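Local structure of uncharacterized protein (Methylibium petroleiphilum, 3PL0) at residues G63-R68 and D152-V157; C72-L77 and R141-A146; G169-A174 and D213-I218; V175-R180 and E204-V209. The protein is uncharacterized but probably acts as an iron-dependent dioxygenase of the 2-oxoglutarate family, built on a cupin-type double-stranded beta-helix. All blocks are in the same frame, centred on the assembly; numbering follows the deposited sequence.

Contact 1: residues G63-R68 and D152-V157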
# COMPACT_ATOMS: atom_id res chain seq x y z
N GLY A 63 1.45 19.30 7.33
CA GLY A 63 0.63 18.49 6.47
C GLY A 63 -0.65 17.97 7.14
O GLY A 63 -0.90 18.16 8.35
N HIS A 64 -1.49 17.32 6.33
CA HIS A 64 -2.71 16.77 6.84
C HIS A 64 -2.37 15.74 7.89
O HIS A 64 -1.32 15.06 7.82
CB HIS A 64 -3.54 16.09 5.73
CG HIS A 64 -4.28 17.05 4.86
ND1 HIS A 64 -4.35 16.90 3.49
CD2 HIS A 64 -4.90 18.22 5.15
CE1 HIS A 64 -5.05 17.90 2.98
NE2 HIS A 64 -5.37 18.73 3.96
N TYR A 65 -3.27 15.62 8.84
CA TYR A 65 -3.10 14.71 9.94
C TYR A 65 -3.09 13.27 9.49
O TYR A 65 -4.00 12.82 8.73
CB TYR A 65 -4.25 14.86 10.94
CG TYR A 65 -4.30 16.16 11.71
CD1 TYR A 65 -3.29 17.11 11.64
CD2 TYR A 65 -5.36 16.41 12.56
CE1 TYR A 65 -3.37 18.32 12.37
CE2 TYR A 65 -5.45 17.60 13.30
CZ TYR A 65 -4.45 18.55 13.20
OH TYR A 65 -4.56 19.71 13.96
N ARG A 66 -2.09 12.55 9.98
CA ARG A 66 -1.87 11.14 9.61
C ARG A 66 -2.06 10.20 10.80
O ARG A 66 -1.54 10.42 11.86
CB ARG A 66 -0.48 10.99 9.03
CG ARG A 66 -0.20 9.56 8.52
CD ARG A 66 0.91 9.53 7.52
NE ARG A 66 2.20 9.81 8.15
CZ ARG A 66 3.19 10.48 7.55
NH1 ARG A 66 3.01 10.95 6.32
NH2 ARG A 66 4.35 10.69 8.17
N TYR A 67 -2.86 9.17 10.58
CA TYR A 67 -3.00 8.05 11.49
C TYR A 67 -2.57 6.76 10.82
O TYR A 67 -2.82 6.55 9.61
CB TYR A 67 -4.45 7.92 11.90
CG TYR A 67 -5.04 9.20 12.49
CD1 TYR A 67 -5.51 10.22 11.66
CD2 TYR A 67 -5.08 9.39 13.85
CE1 TYR A 67 -6.02 11.39 12.17
CE2 TYR A 67 -5.61 10.56 14.37
CZ TYR A 67 -6.08 11.55 13.54
OH TYR A 67 -6.56 12.71 14.09
N ARG A 68 -1.99 5.87 11.61
CA ARG A 68 -1.48 4.62 11.09
C ARG A 68 -1.22 3.61 12.18
O ARG A 68 -1.31 3.89 13.39
CB ARG A 68 -0.16 4.87 10.35
CG ARG A 68 0.99 5.27 11.28
CD ARG A 68 2.09 5.97 10.59
NE ARG A 68 2.83 5.08 9.68
CZ ARG A 68 3.74 5.49 8.81
NH1 ARG A 68 4.07 6.78 8.72
NH2 ARG A 68 4.33 4.60 8.02
N ASP A 152 -6.38 12.61 7.32
CA ASP A 152 -7.58 13.39 7.69
C ASP A 152 -7.29 14.87 7.50
O ASP A 152 -6.28 15.39 8.00
CB ASP A 152 -7.94 13.11 9.15
CG ASP A 152 -9.36 13.46 9.48
OD1 ASP A 152 -9.82 14.56 9.13
OD2 ASP A 152 -10.03 12.64 10.12
N THR A 153 -8.20 15.55 6.79
CA THR A 153 -8.05 16.95 6.48
C THR A 153 -8.57 17.85 7.63
O THR A 153 -8.66 19.05 7.49
CB THR A 153 -8.75 17.30 5.14
OG1 THR A 153 -10.16 17.15 5.28
CG2 THR A 153 -8.28 16.36 3.96
N GLU A 154 -8.90 17.27 8.79
CA GLU A 154 -9.36 18.10 9.94
C GLU A 154 -8.32 19.09 10.41
O GLU A 154 -8.61 19.99 11.21
CB GLU A 154 -9.72 17.24 11.14
CG GLU A 154 -8.55 16.37 11.64
CD GLU A 154 -8.96 15.21 12.59
OE1 GLU A 154 -10.04 15.33 13.19
OE2 GLU A 154 -8.20 14.21 12.74
N GLY A 155 -7.08 18.83 10.04
CA GLY A 155 -6.01 19.75 10.31
C GLY A 155 -4.94 19.67 9.25
O GLY A 155 -4.82 18.67 8.56
N GLY A 156 -4.17 20.74 9.12
CA GLY A 156 -3.05 20.77 8.21
C GLY A 156 -3.41 21.18 6.79
O GLY A 156 -4.58 21.39 6.47
N VAL A 157 -2.39 21.33 5.94
CA VAL A 157 -2.60 21.70 4.53
C VAL A 157 -1.84 20.70 3.67
O VAL A 157 -0.65 20.46 3.87
CB VAL A 157 -2.14 23.12 4.23
CG1 VAL A 157 -2.44 23.48 2.74
CG2 VAL A 157 -2.80 24.15 5.24
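Two strand ends of the double-stranded beta-helix meet here, and an Asx turn at Asp152 starts the loop that wraps round His64 and Tyr65. Backbone hydrogen bonds set the pairing. Asp152 N points almost straight at Tyr65 O, 2.8 Å away and nearly along the C=O axis. Tyr65 N makes weak bonds to both Asp152 O and Gly155 O. Asp152 OD1 closes the Asx turn, taking Glu154 N on its anti lone pair at 2.9 Å. The other carboxylate oxygen, OD2, bonds a glycerol, probably from the crystallisation liquor.

One polar bond joins side chains. Tyr67 OH donates to the syn lone pair of Glu154 OE2 at 2.6 Å. On its way there Glu154 crosses Tyr65 at about a right angle, with CG 3.3 Å from Tyr65 CD2.

Packing on the rings completes the contact. Gly155 CA makes a CH-pi contact over the Tyr65 ring, 3.6 Å from its centroid, where a CB would collide with the ring. Thr153 OG1 bonds Ala236 O, and Thr153 CG2 makes another over one face of the His64 ring. Val157 C lies toward the rim of the opposite face. Beyond the rings, Gly63 CA aims its hydrogen at Val157 O, 3.5 Å away.

Contact 2: residues C72-L77 and R141-A146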
# COMPACT_ATOMS: atom_id res chain seq x y z
N CYS A 72 4.35 -6.62 10.70
CA CYS A 72 5.21 -7.31 9.75
C CYS A 72 5.00 -8.82 9.80
O CYS A 72 4.56 -9.40 10.83
CB CYS A 72 6.68 -6.99 10.02
SG CYS A 72 7.08 -5.21 9.94
N PHE A 73 5.33 -9.45 8.68
CA PHE A 73 5.05 -10.82 8.46
C PHE A 73 6.14 -11.42 7.60
O PHE A 73 6.90 -10.69 6.95
CB PHE A 73 3.70 -10.97 7.75
CG PHE A 73 2.59 -10.24 8.42
CD1 PHE A 73 2.42 -8.87 8.20
CD2 PHE A 73 1.70 -10.89 9.26
CE1 PHE A 73 1.40 -8.17 8.83
CE2 PHE A 73 0.68 -10.19 9.90
CZ PHE A 73 0.53 -8.81 9.67
N MSE A 74 6.19 -12.75 7.63
CA MSE A 74 6.99 -13.52 6.68
C MSE A 74 6.11 -14.57 6.03
O MSE A 74 5.35 -15.31 6.71
CB MSE A 74 8.23 -14.17 7.34
CG MSE A 74 9.27 -14.75 6.35
SE MSE A 74 10.97 -15.25 7.23
CE MSE A 74 10.27 -16.78 8.26
N GLN A 75 6.19 -14.61 4.71
CA GLN A 75 5.47 -15.55 3.92
C GLN A 75 6.47 -16.50 3.35
O GLN A 75 7.46 -16.08 2.77
CB GLN A 75 4.75 -14.86 2.78
CG GLN A 75 3.98 -15.84 1.90
CD GLN A 75 3.23 -15.16 0.76
OE1 GLN A 75 3.49 -14.03 0.44
NE2 GLN A 75 2.30 -15.90 0.13
N THR A 76 6.21 -17.79 3.53
CA THR A 76 6.94 -18.84 2.84
C THR A 76 6.07 -19.37 1.70
O THR A 76 4.89 -19.63 1.86
CB THR A 76 7.33 -19.97 3.83
OG1 THR A 76 7.93 -19.38 4.99
CG2 THR A 76 8.29 -20.99 3.19
N LEU A 77 6.66 -19.51 0.52
CA LEU A 77 5.90 -19.91 -0.65
C LEU A 77 5.67 -21.42 -0.84
O LEU A 77 4.58 -21.80 -1.28
CB LEU A 77 6.57 -19.33 -1.90
CG LEU A 77 6.39 -17.81 -1.92
CD1 LEU A 77 7.35 -17.22 -2.89
CD2 LEU A 77 4.93 -17.45 -2.29
N ARG A 141 10.97 -16.77 0.36
CA ARG A 141 10.40 -16.02 1.48
C ARG A 141 10.20 -14.56 1.13
O ARG A 141 11.10 -13.92 0.63
CB ARG A 141 11.29 -16.04 2.73
CG ARG A 141 11.56 -17.39 3.36
CD ARG A 141 12.38 -17.19 4.62
NE ARG A 141 12.88 -18.45 5.18
CZ ARG A 141 12.20 -19.26 5.99
NH1 ARG A 141 10.95 -18.97 6.37
NH2 ARG A 141 12.78 -20.38 6.44
N TRP A 142 9.02 -14.03 1.41
CA TRP A 142 8.80 -12.60 1.40
C TRP A 142 8.78 -12.03 2.82
O TRP A 142 8.17 -12.59 3.73
CB TRP A 142 7.43 -12.25 0.75
CG TRP A 142 7.31 -12.41 -0.75
CD1 TRP A 142 6.40 -13.17 -1.42
CD2 TRP A 142 8.08 -11.74 -1.74
NE1 TRP A 142 6.57 -13.03 -2.78
CE2 TRP A 142 7.61 -12.17 -3.00
CE3 TRP A 142 9.15 -10.85 -1.68
CZ2 TRP A 142 8.15 -11.69 -4.20
CZ3 TRP A 142 9.68 -10.38 -2.87
CH2 TRP A 142 9.18 -10.81 -4.11
N TYR A 143 9.41 -10.88 2.97
CA TYR A 143 9.33 -10.07 4.16
C TYR A 143 8.39 -8.93 3.85
O TYR A 143 8.67 -8.09 2.96
CB TYR A 143 10.71 -9.55 4.54
CG TYR A 143 11.65 -10.70 4.81
CD1 TYR A 143 12.30 -11.34 3.77
CD2 TYR A 143 11.82 -11.21 6.11
CE1 TYR A 143 13.15 -12.45 4.03
CE2 TYR A 143 12.64 -12.27 6.36
CZ TYR A 143 13.30 -12.90 5.31
OH TYR A 143 14.11 -13.96 5.56
N ILE A 144 7.27 -8.93 4.56
CA ILE A 144 6.09 -8.09 4.28
C ILE A 144 5.91 -7.08 5.41
O ILE A 144 5.83 -7.47 6.60
CB ILE A 144 4.79 -8.96 4.19
CG1 ILE A 144 4.97 -10.07 3.15
CG2 ILE A 144 3.53 -8.11 3.95
CD1 ILE A 144 3.81 -11.05 3.07
N GLU A 145 5.79 -5.82 5.07
CA GLU A 145 5.31 -4.81 6.03
C GLU A 145 3.91 -4.32 5.63
O GLU A 145 3.61 -4.20 4.45
CB GLU A 145 6.29 -3.65 6.12
CG GLU A 145 7.73 -4.06 6.48
CD GLU A 145 8.66 -2.90 6.86
OE1 GLU A 145 8.27 -2.04 7.69
OE2 GLU A 145 9.82 -2.89 6.37
N ALA A 146 3.05 -4.11 6.62
CA ALA A 146 1.71 -3.62 6.39
C ALA A 146 1.58 -2.25 7.05
O ALA A 146 1.89 -2.11 8.23
CB ALA A 146 0.71 -4.56 6.96
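Four backbone hydrogen bonds tie these two antiparallel strands of the double-stranded beta-helix. Phe73 and Ile144 form one hydrogen-bonded pair, Gln75 and Trp142 the next. The bond from Phe73 N to Ile144 O is 2.9 Å and lies in the carbonyl plane. Ile144 N instead reaches Phe73 O from above the carbonyl plane, at 3.0 Å.

Polar side chains lead away from the pair. Gln75 is fully extended, with CG anti to the backbone N (chi1 179°), and its NE2 bonds Val125 O. Its OE1 is buried without a partner in the model and lies at the edge of the Trp142 ring, near CD1. Trp142 NE1 bonds Gly128 O, so both side chains grip helix 118-134. On the other face Glu145 OE1 takes bonds from His70 and His90, while its CG packs on Cys72 SG.

Apolar packing follows the two faces. Phe73 and Ile144 meet at their CB atoms, and Phe73 CE1 touches Ala146 CB at 4.1 Å. Opposite them, selenomethionine Met74 lies alongside Tyr143, pointing the same way, with CG over one ring face. Its SE makes an oblique Met-aromatic contact, 3.5 Å from Tyr143 CE2. The chain then bends at chi3 (69°). In this one of two conformers, that bend puts Met74 CE 3.0 Å from Arg141 NH1, a tight contact.

Contact 3: residues G169-A174 and D213-I218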
# COMPACT_ATOMS: atom_id res chain seq x y z
N GLY A 169 11.69 1.06 -1.91
CA GLY A 169 12.92 0.38 -1.55
C GLY A 169 12.77 -1.10 -1.32
O GLY A 169 13.58 -1.70 -0.60
N VAL A 170 11.75 -1.70 -1.95
CA VAL A 170 11.40 -3.09 -1.76
C VAL A 170 11.35 -3.75 -3.14
O VAL A 170 11.76 -3.16 -4.12
CB VAL A 170 10.05 -3.22 -0.99
CG1 VAL A 170 10.16 -2.63 0.44
CG2 VAL A 170 8.88 -2.53 -1.75
N ASP A 171 10.79 -4.94 -3.24
CA ASP A 171 10.59 -5.58 -4.54
C ASP A 171 9.23 -5.23 -5.18
O ASP A 171 9.17 -4.86 -6.36
CB ASP A 171 10.71 -7.08 -4.42
CG ASP A 171 12.17 -7.51 -4.31
OD1 ASP A 171 12.78 -7.74 -5.38
OD2 ASP A 171 12.69 -7.53 -3.18
N PHE A 172 8.16 -5.41 -4.43
CA PHE A 172 6.78 -5.15 -4.89
C PHE A 172 5.98 -4.46 -3.82
O PHE A 172 6.24 -4.65 -2.60
CB PHE A 172 6.07 -6.44 -5.30
CG PHE A 172 6.72 -7.15 -6.42
CD1 PHE A 172 6.47 -6.78 -7.72
CD2 PHE A 172 7.65 -8.16 -6.18
CE1 PHE A 172 7.09 -7.41 -8.76
CE2 PHE A 172 8.27 -8.79 -7.22
CZ PHE A 172 8.00 -8.43 -8.51
N VAL A 173 5.06 -3.59 -4.27
CA VAL A 173 4.13 -2.90 -3.41
C VAL A 173 2.69 -3.10 -3.88
O VAL A 173 2.41 -3.15 -5.10
CB VAL A 173 4.45 -1.42 -3.33
CG1 VAL A 173 3.43 -0.72 -2.42
CG2 VAL A 173 5.90 -1.23 -2.80
N ALA A 174 1.79 -3.26 -2.91
CA ALA A 174 0.36 -3.19 -3.18
C ALA A 174 -0.20 -2.05 -2.38
O ALA A 174 -0.04 -2.00 -1.16
CB ALA A 174 -0.37 -4.46 -2.78
N ASP A 213 5.65 -2.95 -9.32
CA ASP A 213 7.00 -3.50 -9.30
C ASP A 213 7.87 -2.33 -8.91
O ASP A 213 8.19 -1.41 -9.71
CB ASP A 213 7.37 -4.04 -10.66
CG ASP A 213 8.79 -4.56 -10.72
OD1 ASP A 213 9.63 -4.31 -9.82
OD2 ASP A 213 9.07 -5.22 -11.74
N ASP A 214 8.28 -2.37 -7.66
CA ASP A 214 8.99 -1.25 -7.06
C ASP A 214 10.36 -0.98 -7.68
O ASP A 214 10.96 0.05 -7.42
CB ASP A 214 9.16 -1.50 -5.57
CG ASP A 214 9.46 -0.25 -4.82
OD1 ASP A 214 8.64 0.71 -4.90
OD2 ASP A 214 10.53 -0.21 -4.18
N GLN A 215 10.86 -1.90 -8.49
CA GLN A 215 12.13 -1.68 -9.22
C GLN A 215 11.91 -1.08 -10.62
O GLN A 215 12.86 -0.78 -11.31
CB GLN A 215 12.92 -3.01 -9.31
CG GLN A 215 13.34 -3.53 -7.90
CD GLN A 215 14.17 -4.82 -7.95
OE1 GLN A 215 14.48 -5.36 -9.02
NE2 GLN A 215 14.52 -5.33 -6.79
N GLN A 216 10.67 -0.93 -11.06
CA GLN A 216 10.39 -0.48 -12.43
C GLN A 216 9.55 0.77 -12.54
O GLN A 216 9.56 1.42 -13.57
CB GLN A 216 9.67 -1.60 -13.15
CG GLN A 216 10.58 -2.77 -13.46
CD GLN A 216 11.71 -2.38 -14.39
OE1 GLN A 216 11.47 -1.73 -15.42
NE2 GLN A 216 12.94 -2.74 -14.03
N VAL A 217 8.80 1.11 -11.49
CA VAL A 217 7.93 2.27 -11.51
C VAL A 217 8.14 3.05 -10.20
O VAL A 217 8.71 2.53 -9.21
CB VAL A 217 6.45 1.88 -11.68
CG1 VAL A 217 6.24 1.15 -13.01
CG2 VAL A 217 5.99 1.01 -10.49
N ILE A 218 7.76 4.33 -10.28
CA ILE A 218 7.64 5.19 -9.12
C ILE A 218 6.21 5.73 -9.05
O ILE A 218 5.46 5.67 -10.03
CB ILE A 218 8.68 6.33 -9.09
CG1 ILE A 218 8.55 7.25 -10.33
CG2 ILE A 218 10.15 5.74 -8.94
CD1 ILE A 218 9.51 8.42 -10.30
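Segment 169-174 follows directly on a His-Arg-Asp sequence ending at Asp168 that fits the HxD pattern, which in this family probably binds iron. Asp214 is the main link. Its CG stands anti to the backbone N (chi1 -161°), which sends the carboxylate across to the chain at Gly169. OD2 accepts Val170 N at 2.9 Å from above the carboxylate plane. It also takes a weak bond from Gly169 N at 2.8 Å. OD1 accepts the backbone N of Asp168, so this one carboxylate holds three successive amides. An alanine here would probably loosen the 168-170 backbone, since all of these side-chain bonds would go, and could disturb the orientation of Asp168.

The backbone adds one bond, from Asp214 N to Asp171 O at 2.9 Å. Asp213 pairs with Phe172 as a non-hydrogen-bonded antiparallel pair, and Phe172 CD1 rests 3.7 Å from Asp213 CA. Asp213 OD1 takes Gln215 N at 3.0 Å in an Asx turn. Asp213 OD2 forms a salt bridge with Arg135, and Asp171 OD2 bonds Ser247 N. Asp171 and Phe172 form a classic beta bulge opposite Tyr245.

Asp214 thus behaves as a probable second-shell residue. It braces the backbone just after the probable HxD motif, consistent with a place beside the iron site of a double-stranded beta-helix dioxygenase.

Contact 4: residues V175-R180 and E204-V209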
# COMPACT_ATOMS: atom_id res chain seq x y z
N VAL A 175 -0.87 -1.14 -3.07
CA VAL A 175 -1.67 -0.10 -2.41
C VAL A 175 -3.15 -0.48 -2.53
O VAL A 175 -3.71 -0.50 -3.64
CB VAL A 175 -1.47 1.26 -3.07
CG1 VAL A 175 -2.32 2.34 -2.33
CG2 VAL A 175 0.03 1.66 -3.07
N VAL A 176 -3.79 -0.74 -1.40
CA VAL A 176 -5.19 -1.18 -1.39
C VAL A 176 -5.99 0.06 -1.02
O VAL A 176 -5.70 0.71 -0.01
CB VAL A 176 -5.46 -2.27 -0.36
CG1 VAL A 176 -6.94 -2.68 -0.41
CG2 VAL A 176 -4.53 -3.45 -0.57
N PHE A 177 -6.96 0.44 -1.85
CA PHE A 177 -7.85 1.57 -1.52
C PHE A 177 -8.93 1.07 -0.61
O PHE A 177 -9.63 0.11 -0.94
CB PHE A 177 -8.47 2.18 -2.76
CG PHE A 177 -9.40 3.29 -2.45
CD1 PHE A 177 -8.90 4.52 -2.05
CD2 PHE A 177 -10.76 3.13 -2.59
CE1 PHE A 177 -9.74 5.57 -1.73
CE2 PHE A 177 -11.63 4.17 -2.28
CZ PHE A 177 -11.12 5.39 -1.84
N ILE A 178 -9.03 1.67 0.57
CA ILE A 178 -9.94 1.18 1.60
C ILE A 178 -11.23 2.01 1.61
O ILE A 178 -12.31 1.46 1.68
CB ILE A 178 -9.26 1.21 2.93
CG1 ILE A 178 -8.04 0.26 2.90
CG2 ILE A 178 -10.23 0.92 4.09
CD1 ILE A 178 -8.39 -1.24 2.86
N GLY A 179 -11.09 3.32 1.54
CA GLY A 179 -12.25 4.19 1.37
C GLY A 179 -11.89 5.64 1.42
O GLY A 179 -10.73 6.00 1.67
N ARG A 180 -12.88 6.50 1.20
CA ARG A 180 -12.70 7.93 1.36
C ARG A 180 -14.06 8.61 1.55
O ARG A 180 -15.09 8.07 1.15
CB ARG A 180 -11.99 8.52 0.14
CG ARG A 180 -12.88 8.59 -1.07
CD ARG A 180 -12.17 9.23 -2.22
NE ARG A 180 -13.05 9.26 -3.38
CZ ARG A 180 -12.88 10.06 -4.42
NH1 ARG A 180 -11.88 10.93 -4.45
NH2 ARG A 180 -13.76 10.01 -5.42
N GLU A 204 -11.36 4.95 -6.22
CA GLU A 204 -12.65 5.31 -5.68
C GLU A 204 -13.47 4.16 -5.10
O GLU A 204 -14.30 4.40 -4.24
CB GLU A 204 -13.50 6.02 -6.75
CG GLU A 204 -12.87 7.32 -7.24
CD GLU A 204 -13.74 8.09 -8.26
OE1 GLU A 204 -14.41 7.44 -9.09
OE2 GLU A 204 -13.69 9.35 -8.24
N GLN A 205 -13.27 2.92 -5.58
CA GLN A 205 -14.07 1.80 -5.07
C GLN A 205 -13.27 1.00 -4.06
O GLN A 205 -12.17 0.54 -4.35
CB GLN A 205 -14.55 0.89 -6.20
CG GLN A 205 -15.50 1.57 -7.20
CD GLN A 205 -16.66 2.28 -6.53
OE1 GLN A 205 -16.99 3.42 -6.88
NE2 GLN A 205 -17.27 1.62 -5.55
N PRO A 206 -13.81 0.83 -2.85
CA PRO A 206 -13.05 0.07 -1.88
C PRO A 206 -12.63 -1.28 -2.39
O PRO A 206 -13.35 -1.92 -3.15
CB PRO A 206 -14.02 -0.08 -0.72
CG PRO A 206 -14.82 1.17 -0.78
CD PRO A 206 -15.01 1.44 -2.23
N TRP A 207 -11.43 -1.69 -2.00
CA TRP A 207 -10.79 -2.94 -2.40
C TRP A 207 -10.33 -2.91 -3.85
O TRP A 207 -10.05 -3.96 -4.42
CB TRP A 207 -11.69 -4.16 -2.10
CG TRP A 207 -12.18 -4.06 -0.73
CD1 TRP A 207 -13.46 -3.84 -0.33
CD2 TRP A 207 -11.39 -4.06 0.44
NE1 TRP A 207 -13.52 -3.74 1.02
CE2 TRP A 207 -12.26 -3.88 1.52
CE3 TRP A 207 -10.04 -4.29 0.69
CZ2 TRP A 207 -11.81 -3.85 2.81
CZ3 TRP A 207 -9.60 -4.27 1.98
CH2 TRP A 207 -10.47 -4.05 3.02
N THR A 208 -10.20 -1.71 -4.43
CA THR A 208 -9.42 -1.58 -5.62
C THR A 208 -7.95 -1.64 -5.18
O THR A 208 -7.58 -1.00 -4.19
CB THR A 208 -9.69 -0.26 -6.40
OG1 THR A 208 -11.11 -0.14 -6.68
CG2 THR A 208 -8.88 -0.27 -7.72
N VAL A 209 -7.15 -2.43 -5.88
CA VAL A 209 -5.72 -2.60 -5.56
C VAL A 209 -4.75 -2.21 -6.69
O VAL A 209 -4.88 -2.64 -7.82
CB VAL A 209 -5.45 -4.01 -5.08
CG1 VAL A 209 -4.03 -4.10 -4.58
CG2 VAL A 209 -6.45 -4.35 -3.98
O HOH W 1 -15.19 7.11 -3.25
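Phe177 has Glu204 N over one ring face and Gly179 N over the centre of the other, its edge turned to Gln205 C and Pro206 N. Its CG is anti to the backbone N (chi1 178°), which carries CE2 to within 3.3 Å of Glu204 O. The Phe177 backbone holds Trp207 and Thr208 with two bonds. Its N bonds Thr208 O almost straight at 2.8 Å, and its O accepts Trp207 N at the same length. A type II turn from Gln205 to Thr208 forms the other side, and Gln205 O accepts both Thr208 N and Thr208 OG1. A glycine in place of Phe177 would probably leave the turn less firmly packed, because the ring would no longer lie between the two backbones.

Arg180 NH2 makes a salt bridge with Glu204 OE2 at 2.9 Å. A water in the guanidinium plane joins Arg180 NE to Glu204 O. Ile178 CD1 presses on the Trp207 ring, 3.4 Å from CZ3, and Val176 CG1 touches CE3.

The turn leads into strand 209-213, and strand 237-246 flanks strand 172-181. Trp207 packs on Leu32 of helix 29-36 and bonds Asp44 at the end of helix 40-44.

Overall arrangement
All four contacts reach the same curled antiparallel sheet. Contacts 1 and 2 share strand 65-77, yet their centres are 29 Å apart and lie on opposite sides of the chain's centre. Contacts 3 and 4 share strand 172-181, with centres 19 Å apart, and touch where Ala174 CB meets Val209 CG1 at 4.1 Å. Contacts 2 and 3 are closest, with centres 15 Å apart. There Trp142 CH2 packs on Phe172 CD2 at 3.7 Å, joining both contacts to the helix 118-134 side. Contact 3 adjoins the probable iron site through Asp168. Contact 1 lies at the surface and packs against none of the others; its nearest atoms are about 9 Å from contact 4.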